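Local coordinates for protein GTN Reductase (Agrobacterium tumefaciens, PDB 5N6G) that binds flavin mononucleotide and probably reduces activated carbon-carbon double bonds, as an ene-reductase of the Old Yellow Enzyme family, at residues T2-P7 with Q311-A316; I229-V234 with N250-Q255; D244-Y249 with Y286-A291. All coordinates share one frame; numbering follows the deposited sequence. Where two conformers were deposited one is given.

Contact 1 of 3, residues T2-P7 with Q311-A316; sequences TSLFEP and QSAIEA
L4 and I314 mark where the chain's first residues reach the helix 310-318, their CA atoms 5.6 Å apart. Segment 2-7 has no regular secondary structure; it folds into a type I beta turn from S3 to E6, whereas Q311-A316 is helical throughout. Within the turn S3 OG accepts the backbone N-H of F5, an ST turn, with OG and N 3.0 Å apart. The carboxylate of E6 folds back on the same turn, OE1 receiving the N-H of S3 from above the carboxylate plane.

From this turn the side chain of L4 points at the helix. CG of L4 stands anti to the backbone N (chi1 -177°), and the CD2 branch does the touching: it lies 3.9 Å from A313 CB and 4.0 Å from I314 CG1, so one methyl meets two consecutive helical residues. The side chains of L4 and I314 run at about a right angle to each other. F5 adds a looser touch, CE2 lying 4.4 Å from I314 CD1, while CB of its neighbour L4 lies over one ring face. Behind these groups L4 and F5 also pack on I19 of strand 19-21, and A313 packs on V325 and F327 of strand 324-327. The contact thus joins the N-terminal segment to the outer layer of the barrel near the seam between its first and last strands.

Polar coupling between the segments is left to one water, which accepts from L4 N at 2.9 Å and donates to I314 O at 2.8 Å. Direct adhesion is therefore apolar, and the water lets a turn N-H and a helix carbonyl share a partner although they do not meet.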
loop_
_atom_site.group_PDB
_atom_site.type_symbol
_atom_site.label_atom_id
_atom_site.label_comp_id
_atom_site.label_asym_id
_atom_site.label_seq_id
_atom_site.Cartn_x
_atom_site.Cartn_y
_atom_site.Cartn_z
ATOM N N THR A 2 -13.657 2.516 -22.801
ATOM C CA THR A 2 -13.672 2.951 -21.407
ATOM C C THR A 2 -12.792 4.180 -21.229
ATOM O O THR A 2 -11.686 4.249 -21.757
ATOM C CB THR A 2 -13.195 1.847 -20.481
ATOM O OG1 THR A 2 -13.932 0.651 -20.755
ATOM C CG2 THR A 2 -13.424 2.247 -19.019
ATOM N N SER A 3 -13.286 5.139 -20.458
ATOM C CA SER A 3 -12.593 6.388 -20.200
ATOM C C SER A 3 -12.040 6.389 -18.781
ATOM O O SER A 3 -12.649 5.837 -17.868
ATOM C CB SER A 3 -13.548 7.564 -20.373
ATOM O OG SER A 3 -13.002 8.770 -19.894
ATOM N N LEU A 4 -10.892 7.048 -18.613
ATOM C CA LEU A 4 -10.328 7.308 -17.291
ATOM C C LEU A 4 -11.326 8.012 -16.380
ATOM O O LEU A 4 -11.246 7.886 -15.148
ATOM C CB LEU A 4 -9.067 8.169 -17.450
ATOM C CG LEU A 4 -8.230 8.526 -16.210
ATOM C CD1 LEU A 4 -7.643 7.287 -15.590
ATOM C CD2 LEU A 4 -7.122 9.514 -16.574
ATOM N N PHE A 5 -12.246 8.771 -16.958
ATOM C CA PHE A 5 -13.138 9.627 -16.201
ATOM C C PHE A 5 -14.471 8.975 -15.895
ATOM O O PHE A 5 -15.266 9.558 -15.158
ATOM C CB PHE A 5 -13.318 10.952 -16.959
ATOM C CG PHE A 5 -12.010 11.646 -17.207
ATOM C CD1 PHE A 5 -11.343 12.276 -16.171
ATOM C CD2 PHE A 5 -11.429 11.634 -18.460
ATOM C CE1 PHE A 5 -10.118 12.891 -16.385
ATOM C CE2 PHE A 5 -10.206 12.244 -18.682
ATOM C CZ PHE A 5 -9.549 12.869 -17.646
ATOM N N GLU A 6 -14.706 7.761 -16.363
ATOM C CA GLU A 6 -16.014 7.185 -16.101
ATOM C C GLU A 6 -15.976 6.227 -14.918
ATOM O O GLU A 6 -14.911 5.770 -14.488
ATOM C CB GLU A 6 -16.540 6.479 -17.353
ATOM C CG GLU A 6 -16.082 5.072 -17.544
ATOM C CD GLU A 6 -16.539 4.504 -18.885
ATOM O OE1 GLU A 6 -16.040 4.974 -19.928
ATOM O OE2 GLU A 6 -17.410 3.608 -18.895
ATOM N N PRO A 7 -17.137 5.922 -14.344
ATOM C CA PRO A 7 -17.169 5.124 -13.112
ATOM C C PRO A 7 -16.667 3.706 -13.312
ATOM O O PRO A 7 -16.569 3.179 -14.424
ATOM C CB PRO A 7 -18.651 5.122 -12.718
ATOM C CG PRO A 7 -19.268 6.248 -13.473
ATOM C CD PRO A 7 -18.474 6.416 -14.718
ATOM N N GLN A 311 -1.555 11.783 -20.426
ATOM C CA GLN A 311 -1.754 11.120 -21.713
ATOM C C GLN A 311 -1.611 9.604 -21.587
ATOM O O GLN A 311 -2.407 8.851 -22.166
ATOM C CB GLN A 311 -0.777 11.666 -22.754
ATOM C CG GLN A 311 -1.113 11.233 -24.183
ATOM C CD GLN A 311 -2.547 11.564 -24.576
ATOM O OE1 GLN A 311 -3.072 12.628 -24.240
ATOM N NE2 GLN A 311 -3.195 10.640 -25.272
ATOM N N SER A 312 -0.621 9.131 -20.828
ATOM C CA SER A 312 -0.446 7.685 -20.704
ATOM C C SER A 312 -1.559 7.048 -19.883
ATOM O O SER A 312 -1.958 5.912 -20.161
ATOM C CB SER A 312 0.921 7.356 -20.093
ATOM O OG SER A 312 1.080 7.976 -18.829
ATOM N N ALA A 313 -2.093 7.755 -18.888
ATOM C CA ALA A 313 -3.216 7.202 -18.142
ATOM C C ALA A 313 -4.463 7.110 -19.003
ATOM O O ALA A 313 -5.178 6.104 -18.960
ATOM C CB ALA A 313 -3.493 8.044 -16.899
ATOM N N ILE A 314 -4.753 8.149 -19.786
ATOM C CA ILE A 314 -5.904 8.095 -20.671
ATOM C C ILE A 314 -5.766 6.925 -21.637
ATOM O O ILE A 314 -6.706 6.149 -21.840
ATOM C CB ILE A 314 -6.062 9.429 -21.412
ATOM C CG1 ILE A 314 -6.485 10.502 -20.408
ATOM C CG2 ILE A 314 -7.079 9.304 -22.541
ATOM C CD1 ILE A 314 -6.500 11.901 -20.984
ATOM N N GLU A 315 -4.582 6.767 -22.222
ATOM C CA GLU A 315 -4.386 5.726 -23.233
ATOM C C GLU A 315 -4.442 4.330 -22.611
ATOM O O GLU A 315 -4.969 3.390 -23.222
ATOM C CB GLU A 315 -3.055 5.942 -23.963
ATOM C CG GLU A 315 -3.087 7.135 -24.908
ATOM C CD GLU A 315 -1.750 7.414 -25.578
ATOM O OE1 GLU A 315 -0.806 6.615 -25.409
ATOM O OE2 GLU A 315 -1.646 8.444 -26.278
ATOM N N ALA A 316 -3.919 4.174 -21.396
ATOM C CA ALA A 316 -3.896 2.850 -20.777
ATOM C C ALA A 316 -5.302 2.363 -20.459
ATOM O O ALA A 316 -5.598 1.168 -20.589
ATOM C CB ALA A 316 -3.034 2.871 -19.514
HETATM O O HOH W 1 -9.240 7.113 -21.027
#

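Contact 2 of 3, residues I229-V234 with N250-Q255; sequences IRLSPV and NYVVEQ. With FMN (flavin mononucleotide), chain B.
L231 and V253 form a buried, wholly apolar contact between a strand of the eight-stranded parallel TIM barrel and the helix that follows it. Strand 227-231 and helix 245-256 are the first two elements of a right-handed beta-alpha-beta unit completed by strand 263-267, and such strand-to-helix packing is how the barrel wall acquires its outer layer. The CA atoms of L231 and V253 are 9.6 Å apart, so the side chains alone bridge the layers.

The CD1 methyl of L231 makes the touch. With CG anti to the carbonyl carbon (chi1 -57°), the leucine extends its branch to V253 CG1, 3.9 Å away, and more loosely to V252 CG1 at 4.5 Å. V253 in turn packs against F289 and A292 of the next helix, 286-295.

The preceding residue, R230, serves the other side of the strand: its side chain enters the barrel and binds the flavin. P23 packs beside it, and H265 and V267 of the neighbouring strand touch it as well. NH1 donates to the flavin carbonyl oxygen O2 and makes a weak bond to the ribityl hydroxyl O2', while NH2 donates to O3'. Grip at both the isoalloxazine and the ribityl chain should fix the rotation of the guanidinium, whose positive charge is well placed to stabilise negative charge on the N1-C2-O2 side of the reduced flavin, as in related Old Yellow Enzymes. The shortest of these bonds joins R230 NH1 to FMN O2 at 2.8 Å, with an N-H...O angle of 140°.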
loop_
_atom_site.group_PDB
_atom_site.type_symbol
_atom_site.label_atom_id
_atom_site.label_comp_id
_atom_site.label_asym_id
_atom_site.label_seq_id
_atom_site.Cartn_x
_atom_site.Cartn_y
_atom_site.Cartn_z
ATOM N N ILE A 229 -5.302 -5.674 -2.874
ATOM C CA ILE A 229 -3.909 -5.947 -2.524
ATOM C C ILE A 229 -3.017 -5.146 -3.449
ATOM O O ILE A 229 -3.314 -4.999 -4.637
ATOM C CB ILE A 229 -3.598 -7.458 -2.616
ATOM C CG1 ILE A 229 -2.189 -7.783 -2.121
ATOM C CG2 ILE A 229 -3.871 -7.984 -4.029
ATOM C CD1 ILE A 229 -2.009 -9.250 -1.770
ATOM N N ARG A 230 -1.894 -4.672 -2.925
ATOM C CA ARG A 230 -0.885 -3.992 -3.727
ATOM C C ARG A 230 0.334 -4.893 -3.904
ATOM O O ARG A 230 0.861 -5.424 -2.924
ATOM C CB ARG A 230 -0.467 -2.669 -3.081
ATOM C CG ARG A 230 0.356 -1.818 -4.035
ATOM C CD ARG A 230 0.653 -0.443 -3.515
ATOM N NE ARG A 230 0.627 0.523 -4.607
ATOM C CZ ARG A 230 1.365 1.625 -4.684
ATOM N NH1 ARG A 230 2.271 1.897 -3.776
ATOM N NH2 ARG A 230 1.191 2.447 -5.704
ATOM N N LEU A 231 0.828 -4.996 -5.133
ATOM C CA LEU A 231 1.949 -5.854 -5.494
ATOM C C LEU A 231 2.964 -5.044 -6.289
ATOM O O LEU A 231 2.604 -4.104 -6.999
ATOM C CB LEU A 231 1.490 -7.065 -6.341
ATOM C CG LEU A 231 0.429 -7.941 -5.693
ATOM C CD1 LEU A 231 -0.133 -8.908 -6.765
ATOM C CD2 LEU A 231 1.044 -8.667 -4.499
ATOM N N SER A 232 4.237 -5.421 -6.198
ATOM C CA SER A 232 5.312 -4.681 -6.852
ATOM C C SER A 232 6.385 -5.687 -7.266
ATOM O O SER A 232 7.375 -5.905 -6.547
ATOM C CB SER A 232 5.883 -3.590 -5.938
ATOM O OG SER A 232 6.266 -4.117 -4.667
ATOM N N PRO A 233 6.210 -6.333 -8.425
ATOM C CA PRO A 233 7.037 -7.511 -8.762
ATOM C C PRO A 233 8.537 -7.272 -8.840
ATOM O O PRO A 233 9.303 -8.203 -8.558
ATOM C CB PRO A 233 6.483 -7.934 -10.133
ATOM C CG PRO A 233 5.081 -7.456 -10.145
ATOM C CD PRO A 233 5.045 -6.201 -9.318
ATOM N N VAL A 234 9.008 -6.093 -9.241
ATOM C CA VAL A 234 10.432 -5.926 -9.505
ATOM C C VAL A 234 11.084 -4.853 -8.662
ATOM O O VAL A 234 12.270 -4.585 -8.844
ATOM C CB VAL A 234 10.704 -5.638 -10.999
ATOM C CG1 VAL A 234 10.189 -6.768 -11.875
ATOM C CG2 VAL A 234 10.088 -4.329 -11.431
ATOM N N ASN A 250 3.235 -14.630 -11.311
ATOM C CA ASN A 250 2.144 -15.246 -12.051
ATOM C C ASN A 250 1.419 -16.251 -11.176
ATOM O O ASN A 250 0.192 -16.309 -11.197
ATOM C CB ASN A 250 2.655 -15.893 -13.333
ATOM C CG ASN A 250 2.877 -14.873 -14.472
ATOM O OD1 ASN A 250 3.025 -13.658 -14.241
ATOM N ND2 ASN A 250 2.914 -15.377 -15.698
ATOM N N TYR A 251 2.152 -17.023 -10.371
ATOM C CA TYR A 251 1.504 -17.952 -9.447
ATOM C C TYR A 251 0.645 -17.200 -8.442
ATOM O O TYR A 251 -0.497 -17.587 -8.177
ATOM C CB TYR A 251 2.544 -18.807 -8.719
ATOM C CG TYR A 251 1.938 -19.656 -7.621
ATOM C CD1 TYR A 251 1.389 -20.891 -7.903
ATOM C CD2 TYR A 251 1.908 -19.206 -6.316
ATOM C CE1 TYR A 251 0.813 -21.654 -6.898
ATOM C CE2 TYR A 251 1.335 -19.938 -5.327
ATOM C CZ TYR A 251 0.792 -21.165 -5.614
ATOM O OH TYR A 251 0.203 -21.940 -4.617
ATOM N N VAL A 252 1.189 -16.132 -7.859
ATOM C CA VAL A 252 0.451 -15.365 -6.855
ATOM C C VAL A 252 -0.881 -14.897 -7.424
ATOM O O VAL A 252 -1.937 -15.092 -6.807
ATOM C CB VAL A 252 1.293 -14.182 -6.350
ATOM C CG1 VAL A 252 0.435 -13.180 -5.598
ATOM C CG2 VAL A 252 2.407 -14.724 -5.443
ATOM N N VAL A 253 -0.855 -14.259 -8.598
ATOM C CA VAL A 253 -2.123 -13.712 -9.087
ATOM C C VAL A 253 -3.039 -14.796 -9.637
ATOM O O VAL A 253 -4.261 -14.621 -9.626
ATOM C CB VAL A 253 -1.975 -12.591 -10.133
ATOM C CG1 VAL A 253 -1.525 -11.336 -9.503
ATOM C CG2 VAL A 253 -1.135 -13.021 -11.339
ATOM N N GLU A 254 -2.508 -15.930 -10.107
ATOM C CA GLU A 254 -3.376 -17.050 -10.428
ATOM C C GLU A 254 -4.186 -17.453 -9.201
ATOM O O GLU A 254 -5.388 -17.705 -9.293
ATOM C CB GLU A 254 -2.533 -18.216 -10.939
ATOM C CG GLU A 254 -3.310 -19.447 -11.259
ATOM C CD GLU A 254 -2.467 -20.711 -11.183
ATOM O OE1 GLU A 254 -1.221 -20.608 -11.079
ATOM O OE2 GLU A 254 -3.058 -21.811 -11.207
ATOM N N GLN A 255 -3.536 -17.505 -8.043
ATOM C CA GLN A 255 -4.253 -17.852 -6.829
ATOM C C GLN A 255 -5.209 -16.747 -6.412
ATOM O O GLN A 255 -6.324 -17.029 -5.965
ATOM C CB GLN A 255 -3.273 -18.160 -5.700
ATOM C CG GLN A 255 -2.292 -19.264 -6.013
ATOM C CD GLN A 255 -2.871 -20.417 -6.803
ATOM O OE1 GLN A 255 -3.851 -21.029 -6.405
ATOM N NE2 GLN A 255 -2.260 -20.716 -7.939
HETATM N N1 FMN B . 3.649 3.179 -1.500
HETATM C C2 FMN B . 2.890 2.393 -0.669
HETATM O O2 FMN B . 2.464 1.273 -1.030
HETATM N N3 FMN B . 2.558 2.858 0.585
HETATM C C4 FMN B . 2.958 4.060 1.136
HETATM O O4 FMN B . 2.568 4.401 2.252
HETATM C C4A FMN B . 3.785 4.868 0.266
HETATM N N5 FMN B . 4.179 6.039 0.700
HETATM C C5A FMN B . 4.830 6.868 -0.197
HETATM C C6 FMN B . 5.153 8.158 0.210
HETATM C C7 FMN B . 5.702 9.069 -0.682
HETATM C C7M FMN B . 6.005 10.466 -0.201
HETATM C C8 FMN B . 5.946 8.690 -2.006
HETATM C C8M FMN B . 6.481 9.670 -3.014
HETATM C C9 FMN B . 5.647 7.392 -2.415
HETATM C C9A FMN B . 5.082 6.485 -1.520
HETATM N N10 FMN B . 4.663 5.202 -1.933
HETATM C C10 FMN B . 4.038 4.359 -1.057
HETATM C "C1'" FMN B . 4.744 4.869 -3.363
HETATM C "C2'" FMN B . 3.599 5.510 -4.136
HETATM O "O2'" FMN B . 2.342 4.952 -3.735
HETATM C "C3'" FMN B . 3.740 5.365 -5.651
HETATM O "O3'" FMN B . 3.870 3.985 -5.988
HETATM C "C4'" FMN B . 4.937 6.117 -6.230
HETATM O "O4'" FMN B . 4.919 7.481 -5.800
HETATM C "C5'" FMN B . 4.998 6.025 -7.743
HETATM O "O5'" FMN B . 3.836 6.644 -8.332
HETATM P P FMN B . 3.833 8.106 -9.040
HETATM O O1P FMN B . 4.781 7.988 -10.215
HETATM O O2P FMN B . 4.376 9.063 -7.992
HETATM O O3P FMN B . 2.413 8.337 -9.409
#

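Contact 3 of 3, residues D244-Y249 with Y286-A291; sequences DPQPLY and YASFKA
F289 presents the edge of its ring to Y249, where two neighbouring helices of the barrel's outer layer meet. Its CE1 lies 3.4 Å from the backbone oxygen Y249 O, which sits close to the plane of the phenyl ring, and 3.7 Å from Y249 CB. The phenylalanine thus touches the base of the tyrosine and the carbonyl beside it; the rest of the Y249 side chain leads away from F289, and the tyrosine packs on E186, L189 and K190. With CG anti to the backbone N (chi1 177°), the ring of F289 extends across the gap between the helices.

Q246, one turn earlier, brings a polar group to the same groove. Its chain bends at chi2 (87°), placing NE2 3.8 Å from S288 OG and 4.1 Å from F289 CB, which is proximity rather than bonding. The amide is held by others: OE1 accepts from the backbone N of D285, just before helix 286-295, and NE2 donates to N250 OD1 one turn on. N250 ND2 is in turn bonded to S288 OG, and D285 OD1 accepts from S288 N. F284 meets the F289 ring edge to face.

The axes of the short helical segments 245-249 and 286-291 run nearly parallel, 16° apart, with a closest approach of 10.2 Å, as expected for successive helices around a TIM barrel. The chemistry has two parts: an aromatic edge, whose C-H groups are slightly positive, faces a carbonyl oxygen, while the glutamine joins the start of its own helix to the residue just before the next one through OE1 and D285 N, and N250 bridges Q246 and S288.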
loop_
_atom_site.group_PDB
_atom_site.type_symbol
_atom_site.label_atom_id
_atom_site.label_comp_id
_atom_site.label_asym_id
_atom_site.label_seq_id
_atom_site.Cartn_x
_atom_site.Cartn_y
_atom_site.Cartn_z
ATOM N N ASP A 244 13.812 -14.136 -10.248
ATOM C CA ASP A 244 12.883 -14.784 -11.181
ATOM C C ASP A 244 11.454 -14.435 -10.789
ATOM O O ASP A 244 10.663 -15.289 -10.374
ATOM C CB ASP A 244 13.128 -16.285 -11.208
ATOM C CG ASP A 244 14.437 -16.630 -11.900
ATOM O OD1 ASP A 244 14.507 -16.437 -13.131
ATOM O OD2 ASP A 244 15.401 -17.053 -11.211
ATOM N N PRO A 245 11.089 -13.161 -10.914
ATOM C CA PRO A 245 9.753 -12.740 -10.482
ATOM C C PRO A 245 8.610 -13.291 -11.317
ATOM O O PRO A 245 7.492 -13.383 -10.795
ATOM C CB PRO A 245 9.826 -11.207 -10.598
ATOM C CG PRO A 245 10.866 -10.976 -11.619
ATOM C CD PRO A 245 11.896 -12.021 -11.355
ATOM N N GLN A 246 8.807 -13.646 -12.591
ATOM C CA GLN A 246 7.619 -13.973 -13.386
ATOM C C GLN A 246 6.906 -15.222 -12.887
ATOM O O GLN A 246 5.674 -15.177 -12.704
ATOM C CB GLN A 246 7.974 -14.104 -14.871
ATOM C CG GLN A 246 6.720 -14.072 -15.741
ATOM C CD GLN A 246 6.313 -12.664 -16.108
ATOM O OE1 GLN A 246 7.116 -11.917 -16.656
ATOM N NE2 GLN A 246 5.049 -12.304 -15.862
ATOM N N PRO A 247 7.568 -16.359 -12.689
ATOM C CA PRO A 247 6.812 -17.533 -12.210
ATOM C C PRO A 247 6.224 -17.321 -10.834
ATOM O O PRO A 247 5.136 -17.840 -10.537
ATOM C CB PRO A 247 7.848 -18.674 -12.234
ATOM C CG PRO A 247 9.172 -18.013 -12.375
ATOM C CD PRO A 247 8.959 -16.692 -13.054
ATOM N N LEU A 248 6.927 -16.557 -9.990
ATOM C CA LEU A 248 6.475 -16.280 -8.639
ATOM C C LEU A 248 5.195 -15.477 -8.660
ATOM O O LEU A 248 4.186 -15.865 -8.042
ATOM C CB LEU A 248 7.561 -15.491 -7.916
ATOM C CG LEU A 248 7.307 -15.022 -6.486
ATOM C CD1 LEU A 248 7.111 -16.189 -5.522
ATOM C CD2 LEU A 248 8.463 -14.107 -6.070
ATOM N N TYR A 249 5.234 -14.342 -9.354
ATOM C CA TYR A 249 4.107 -13.420 -9.352
ATOM C C TYR A 249 2.956 -13.915 -10.220
ATOM O O TYR A 249 1.795 -13.689 -9.871
ATOM C CB TYR A 249 4.586 -12.031 -9.769
ATOM C CG TYR A 249 5.094 -11.287 -8.569
ATOM C CD1 TYR A 249 4.226 -10.533 -7.774
ATOM C CD2 TYR A 249 6.415 -11.404 -8.172
ATOM C CE1 TYR A 249 4.683 -9.868 -6.661
ATOM C CE2 TYR A 249 6.877 -10.767 -7.049
ATOM C CZ TYR A 249 6.014 -10.003 -6.296
ATOM O OH TYR A 249 6.510 -9.387 -5.185
ATOM N N TYR A 286 4.279 -7.579 -17.910
ATOM C CA TYR A 286 3.094 -7.196 -17.149
ATOM C C TYR A 286 1.799 -7.654 -17.822
ATOM O O TYR A 286 0.801 -7.874 -17.127
ATOM C CB TYR A 286 3.084 -5.686 -16.934
ATOM C CG TYR A 286 4.198 -5.252 -16.017
ATOM C CD1 TYR A 286 4.006 -5.184 -14.654
ATOM C CD2 TYR A 286 5.472 -4.975 -16.521
ATOM C CE1 TYR A 286 5.043 -4.818 -13.791
ATOM C CE2 TYR A 286 6.510 -4.615 -15.663
ATOM C CZ TYR A 286 6.284 -4.529 -14.319
ATOM O OH TYR A 286 7.331 -4.162 -13.480
ATOM N N ALA A 287 1.785 -7.800 -19.145
ATOM C CA ALA A 287 0.614 -8.378 -19.816
ATOM C C ALA A 287 0.413 -9.843 -19.440
ATOM O O ALA A 287 -0.727 -10.296 -19.271
ATOM C CB ALA A 287 0.760 -8.239 -21.325
ATOM N N SER A 288 1.503 -10.614 -19.362
ATOM C CA SER A 288 1.420 -12.020 -18.973
ATOM C C SER A 288 0.928 -12.144 -17.538
ATOM O O SER A 288 0.136 -13.038 -17.197
ATOM C CB SER A 288 2.806 -12.661 -19.124
ATOM O OG SER A 288 2.850 -13.958 -18.550
ATOM N N PHE A 289 1.403 -11.242 -16.690
ATOM C CA PHE A 289 1.001 -11.174 -15.291
ATOM C C PHE A 289 -0.493 -10.903 -15.161
ATOM O O PHE A 289 -1.210 -11.616 -14.438
ATOM C CB PHE A 289 1.858 -10.084 -14.634
ATOM C CG PHE A 289 1.571 -9.791 -13.200
ATOM C CD1 PHE A 289 1.625 -10.777 -12.217
ATOM C CD2 PHE A 289 1.304 -8.484 -12.807
ATOM C CE1 PHE A 289 1.397 -10.461 -10.891
ATOM C CE2 PHE A 289 1.072 -8.168 -11.493
ATOM C CZ PHE A 289 1.118 -9.152 -10.530
ATOM N N LYS A 290 -0.993 -9.890 -15.877
ATOM C CA LYS A 290 -2.422 -9.612 -15.848
ATOM C C LYS A 290 -3.219 -10.773 -16.416
ATOM O O LYS A 290 -4.291 -11.110 -15.896
ATOM C CB LYS A 290 -2.742 -8.342 -16.632
ATOM C CG LYS A 290 -4.215 -7.973 -16.565
ATOM C CD LYS A 290 -4.490 -6.689 -17.309
ATOM C CE LYS A 290 -5.953 -6.289 -17.143
ATOM N NZ LYS A 290 -6.360 -5.244 -18.110
ATOM N N ALA A 291 -2.714 -11.405 -17.480
ATOM C CA ALA A 291 -3.435 -12.542 -18.046
ATOM C C ALA A 291 -3.500 -13.708 -17.076
ATOM O O ALA A 291 -4.488 -14.453 -17.077
ATOM C CB ALA A 291 -2.797 -12.989 -19.354
#

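How the contacts relate
Contacts 2 and 3 are neighbours, their centres 7 Å apart, and share helix 245-256: contact 2 uses its residues 250-255 against the strand and contact 3 its first residues, 245-249, against helix 286-295. They also touch directly, V253 CG1 lying 3.4 Å from F289 CE1 and V234 CG2 3.4 Å from Y286 OH. Contact 1 stands apart, its centre 23 Å from that of either other contact; along the chain both others are nested between its segments. Distance from the flavin grades the three: segment 229-234 of contact 2 binds it through R230, whereas the side chains of A313 in contact 1 and Y249 in contact 3 remain about 10 and 12 Å away.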